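Local coordinates for Asl2047 protein (Nostoc sp., PDB 3HFN), which probably binds RNA as a hexameric cyanobacterial homologue of the Sm-fold regulator Hfq, with altered RNA-binding properties, at residues Arg14-Leu19 with Ala66-Lys71; Pro25-Ile28 with Asp34-Thr37. All coordinates share one frame; numbering follows the deposited sequence.

Contact 1. Residues Arg14-Leu19 with Ala66-Lys71; sequences RQLQNL and AYLQPK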
loop_
_atom_site.group_PDB
_atom_site.type_symbol
_atom_site.label_atom_id
_atom_site.label_comp_id
_atom_site.label_asym_id
_atom_site.label_seq_id
_atom_site.Cartn_x
_atom_site.Cartn_y
_atom_site.Cartn_z
ATOM N N ARG A 14 -9.444 20.907 4.497
ATOM C CA ARG A 14 -9.734 22.085 5.271
ATOM C C ARG A 14 -8.999 22.148 6.595
ATOM O O ARG A 14 -8.441 23.179 6.937
ATOM C CB ARG A 14 -11.207 22.167 5.466
ATOM C CG ARG A 14 -11.892 22.549 4.147
ATOM C CD ARG A 14 -13.387 22.669 4.281
ATOM N NE ARG A 14 -13.769 23.115 5.615
ATOM C CZ ARG A 14 -14.448 22.377 6.496
ATOM N NH1 ARG A 14 -14.857 21.129 6.200
ATOM N NH2 ARG A 14 -14.743 22.898 7.683
ATOM N N GLN A 15 -8.956 21.049 7.330
ATOM C CA GLN A 15 -8.078 20.952 8.502
ATOM C C GLN A 15 -6.644 21.408 8.193
ATOM O O GLN A 15 -6.170 22.336 8.848
ATOM C CB GLN A 15 -8.114 19.545 9.113
ATOM C CG GLN A 15 -6.736 18.964 9.350
ATOM C CD GLN A 15 -6.783 17.501 9.640
ATOM O OE1 GLN A 15 -7.350 17.110 10.650
ATOM N NE2 GLN A 15 -6.199 16.672 8.757
ATOM N N LEU A 16 -5.987 20.801 7.191
ATOM C CA LEU A 16 -4.608 21.195 6.802
ATOM C C LEU A 16 -4.497 22.658 6.438
ATOM O O LEU A 16 -3.583 23.337 6.890
ATOM C CB LEU A 16 -4.060 20.360 5.640
ATOM C CG LEU A 16 -4.499 18.906 5.598
ATOM C CD1 LEU A 16 -4.696 18.495 4.151
ATOM C CD2 LEU A 16 -3.534 17.981 6.376
ATOM N N GLN A 17 -5.444 23.122 5.633
ATOM C CA GLN A 17 -5.586 24.518 5.259
ATOM C C GLN A 17 -5.609 25.488 6.434
ATOM O O GLN A 17 -4.834 26.415 6.464
ATOM C CB GLN A 17 -6.819 24.680 4.366
ATOM C CG GLN A 17 -6.682 23.846 3.101
ATOM C CD GLN A 17 -7.017 24.563 1.777
ATOM O OE1 GLN A 17 -8.062 25.175 1.629
ATOM N NE2 GLN A 17 -6.130 24.418 0.795
ATOM N N ASN A 18 -6.489 25.228 7.398
ATOM C CA ASN A 18 -6.622 25.938 8.694
ATOM C C ASN A 18 -5.503 25.727 9.720
ATOM O O ASN A 18 -5.481 26.377 10.771
ATOM C CB ASN A 18 -7.909 25.505 9.382
ATOM C CG ASN A 18 -9.170 25.659 8.485
ATOM O OD1 ASN A 18 -9.103 25.971 7.280
ATOM N ND2 ASN A 18 -10.324 25.434 9.092
ATOM N N LEU A 19 -4.589 24.810 9.410
ATOM C CA LEU A 19 -3.447 24.484 10.238
ATOM C C LEU A 19 -2.139 24.932 9.561
ATOM O O LEU A 19 -1.121 25.126 10.238
ATOM C CB LEU A 19 -3.495 22.996 10.498
ATOM C CG LEU A 19 -2.436 22.181 11.175
ATOM C CD1 LEU A 19 -2.754 21.959 12.683
ATOM C CD2 LEU A 19 -2.473 20.884 10.392
ATOM N N ALA A 66 -0.664 7.494 8.631
ATOM C CA ALA A 66 -1.584 6.665 9.361
ATOM C C ALA A 66 -2.591 7.603 9.948
ATOM O O ALA A 66 -3.804 7.398 9.853
ATOM C CB ALA A 66 -0.821 5.948 10.484
ATOM N N TYR A 67 -2.078 8.619 10.625
ATOM C CA TYR A 67 -2.963 9.490 11.341
ATOM C C TYR A 67 -2.232 10.711 11.733
ATOM O O TYR A 67 -1.014 10.646 11.908
ATOM C CB TYR A 67 -3.637 8.791 12.533
ATOM C CG TYR A 67 -2.831 8.697 13.787
ATOM C CD1 TYR A 67 -2.207 9.793 14.336
ATOM C CD2 TYR A 67 -2.702 7.486 14.456
ATOM C CE1 TYR A 67 -1.440 9.687 15.512
ATOM C CE2 TYR A 67 -1.976 7.381 15.628
ATOM C CZ TYR A 67 -1.342 8.474 16.151
ATOM O OH TYR A 67 -0.581 8.369 17.312
ATOM N N LEU A 68 -2.990 11.808 11.892
ATOM C CA LEU A 68 -2.457 13.100 12.237
ATOM C C LEU A 68 -3.229 13.688 13.390
ATOM O O LEU A 68 -4.419 13.516 13.464
ATOM C CB LEU A 68 -2.581 14.008 11.029
ATOM C CG LEU A 68 -2.547 15.523 11.236
ATOM C CD1 LEU A 68 -2.321 16.152 9.900
ATOM C CD2 LEU A 68 -3.841 16.052 11.805
ATOM N N GLN A 69 -2.547 14.406 14.280
ATOM C CA GLN A 69 -3.189 15.112 15.395
ATOM C C GLN A 69 -2.591 16.486 15.668
ATOM O O GLN A 69 -1.395 16.666 15.633
ATOM C CB GLN A 69 -3.071 14.332 16.690
ATOM C CG GLN A 69 -2.536 12.953 16.585
ATOM C CD GLN A 69 -2.583 12.213 17.908
ATOM O OE1 GLN A 69 -2.150 12.721 18.948
ATOM N NE2 GLN A 69 -3.088 10.982 17.865
ATOM N N PRO A 70 -3.448 17.463 15.963
ATOM C CA PRO A 70 -3.000 18.667 16.654
ATOM C C PRO A 70 -2.508 18.346 18.061
ATOM O O PRO A 70 -3.235 17.764 18.872
ATOM C CB PRO A 70 -4.263 19.501 16.736
ATOM C CG PRO A 70 -5.051 19.078 15.601
ATOM C CD PRO A 70 -4.777 17.622 15.357
ATOM N N LYS A 71 -1.277 18.744 18.343
ATOM C CA LYS A 71 -0.684 18.603 19.665
ATOM C C LYS A 71 -1.421 19.442 20.734
ATOM O O LYS A 71 -1.912 18.940 21.779
ATOM C CB LYS A 71 0.754 19.045 19.563
ATOM C CG LYS A 71 1.515 18.254 18.531
ATOM C CD LYS A 71 3.023 18.136 18.869
ATOM C CE LYS A 71 3.696 16.917 18.190
ATOM N NZ LYS A 71 4.086 15.828 19.159
#

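Contact 2. Residues Pro25-Ile28 with Asp34-Thr37; sequences PVEI and DAIT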
loop_
_atom_site.group_PDB
_atom_site.type_symbol
_atom_site.label_atom_id
_atom_site.label_comp_id
_atom_site.label_asym_id
_atom_site.label_seq_id
_atom_site.Cartn_x
_atom_site.Cartn_y
_atom_site.Cartn_z
ATOM N N PRO A 25 1.020 23.422 15.391
ATOM C CA PRO A 25 1.954 22.328 15.527
ATOM C C PRO A 25 1.171 21.027 15.395
ATOM O O PRO A 25 -0.028 21.046 15.600
ATOM C CB PRO A 25 2.480 22.481 16.939
ATOM C CG PRO A 25 1.722 23.533 17.573
ATOM C CD PRO A 25 0.550 23.865 16.702
ATOM N N VAL A 26 1.866 19.946 15.029
ATOM C CA VAL A 26 1.222 18.725 14.600
ATOM C C VAL A 26 2.183 17.585 14.687
ATOM O O VAL A 26 3.337 17.735 14.382
ATOM C CB VAL A 26 0.636 18.885 13.143
ATOM C CG1 VAL A 26 1.706 18.677 12.102
ATOM C CG2 VAL A 26 -0.509 17.934 12.873
ATOM N N GLU A 27 1.683 16.472 15.198
ATOM C CA GLU A 27 2.277 15.125 15.097
ATOM C C GLU A 27 1.598 14.282 14.020
ATOM O O GLU A 27 0.402 13.986 14.084
ATOM C CB GLU A 27 2.130 14.374 16.423
ATOM C CG GLU A 27 2.767 13.002 16.460
ATOM C CD GLU A 27 2.455 12.282 17.746
ATOM O OE1 GLU A 27 1.243 12.072 17.972
ATOM O OE2 GLU A 27 3.391 11.933 18.544
ATOM N N ILE A 28 2.393 13.848 13.046
ATOM C CA ILE A 28 1.945 13.000 11.925
ATOM C C ILE A 28 2.540 11.606 12.092
ATOM O O ILE A 28 3.762 11.427 11.989
ATOM C CB ILE A 28 2.456 13.572 10.591
ATOM C CG1 ILE A 28 2.029 15.051 10.415
ATOM C CG2 ILE A 28 2.007 12.670 9.434
ATOM C CD1 ILE A 28 3.039 15.879 9.730
ATOM N N ASP A 34 6.969 6.597 12.537
ATOM C CA ASP A 34 7.643 7.870 12.480
ATOM C C ASP A 34 6.723 8.964 13.013
ATOM O O ASP A 34 5.988 9.598 12.211
ATOM C CB ASP A 34 8.020 8.247 11.016
ATOM C CG ASP A 34 9.302 7.509 10.472
ATOM O OD1 ASP A 34 10.412 7.612 11.061
ATOM O OD2 ASP A 34 9.208 6.872 9.379
ATOM N N ALA A 35 6.786 9.256 14.311
ATOM C CA ALA A 35 6.011 10.390 14.840
ATOM C C ALA A 35 6.745 11.668 14.439
ATOM O O ALA A 35 7.847 11.917 14.913
ATOM C CB ALA A 35 5.850 10.298 16.349
ATOM N N ILE A 36 6.167 12.454 13.538
ATOM C CA ILE A 36 6.870 13.594 12.981
ATOM C C ILE A 36 6.385 14.845 13.655
ATOM O O ILE A 36 5.277 15.258 13.478
ATOM C CB ILE A 36 6.758 13.705 11.398
ATOM C CG1 ILE A 36 7.283 12.423 10.685
ATOM C CG2 ILE A 36 7.413 14.992 10.909
ATOM C CD1 ILE A 36 8.395 12.654 9.617
ATOM N N THR A 37 7.239 15.473 14.417
ATOM C CA THR A 37 6.824 16.628 15.150
ATOM C C THR A 37 7.150 17.853 14.295
ATOM O O THR A 37 8.340 18.138 14.011
ATOM C CB THR A 37 7.422 16.583 16.593
ATOM O OG1 THR A 37 6.636 15.673 17.367
ATOM C CG2 THR A 37 7.384 17.927 17.307
#

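Contact 1. Residues Arg14-Leu19 with Ala66-Lys71
OE1 of Q15 lies 3.8 Å from CD2 of L68, a polar atom set against a methyl group, and no hydrogen bond joins helix residues 14-19 to strand residues 66-71. The same methyl is about equally far from the rest of the amide, with CD2 of L68 3.9 Å from both CD and NE2 of Q15, and it therefore sits over the amide face. Q15 reaches this place with its chain extended beyond CG, approaching L68 from the opposite direction. The second methyl of L68, CD1, lies between NE2 of Q15 at 4.1 Å and CD2 of L16 at 4.2 Å. CG of L68 is anti to the backbone N (chi1 159°), which sends both methyls across to the helix. In the Sm fold that Hfq shares, an N-terminal helix packs on a strongly bent antiparallel sheet, and here L68 is the main residue with which the last strand meets that helix. One turn on, L19 stands slightly farther off. Y67 and L68 also pair with a strand of a neighbouring subunit, so the sheet continues across the interface; Q15 packs on T59 of that subunit. With an alanine here in place of Q15 the amide is gone, and the methyls of L68 would probably lose their cover on the helix side, leaving a gap toward T59 of the neighbouring subunit. Just before L68, A66 and Y67 both face K29 of strand 25-30 in a classic beta bulge.

Contact 2. Residues Pro25-Ile28 with Asp34-Thr37
D34 leads into the strand, its carboxylate turned away from residues 25-28 toward a long, weak ion pair with K29 of a neighbouring subunit. A35 follows, its CB 3.7 Å from OE2 of E27. That carboxylate arrives on an extended chain, with CG anti to the backbone N (chi1 -177°), and leans diagonally over the strand to the methyl. I36 forms the hydrogen-bonded antiparallel pair with I28: its N gives a 3.0 Å bond to O of I28, while its O receives N of I28 at 3.2 Å. The same O of I36 also takes a CA-H...O contact from CA of E27 at 3.4 Å. CB of I28 and CB of I36 lie 4.4 Å apart on one face. T37 pairs with E27 at a non-hydrogen-bonded position on the other face, and its OG1 is hydrogen-bonded to NZ of K71. The two strands form a beta hairpin of the Sm fold: strand 25-30, which follows helix 10-20, lies between 35-43 and 65-70, while I28 and I36 pack on I50 and I60 of strands 47-51 and 57-61.

Contact 1 is buried and purely van der Waals across its segments, joining the helix to the sheet through side chains; contact 2 is only partly buried and rests on backbone hydrogen bonds between adjacent strands, with buried isoleucines on one face and the more exposed E27 and T37 on the other. They share one sheet, since strand 65-70 of contact 1 neighbours strand 25-30 of contact 2. A probable hydrogen bond from N of Q69 to O of E27, 3.0 Å long, ties the two, and V26 packs on L68. Along the chain the hairpin of contact 2 is nested within the loop that contact 1 closes between helix and last strand.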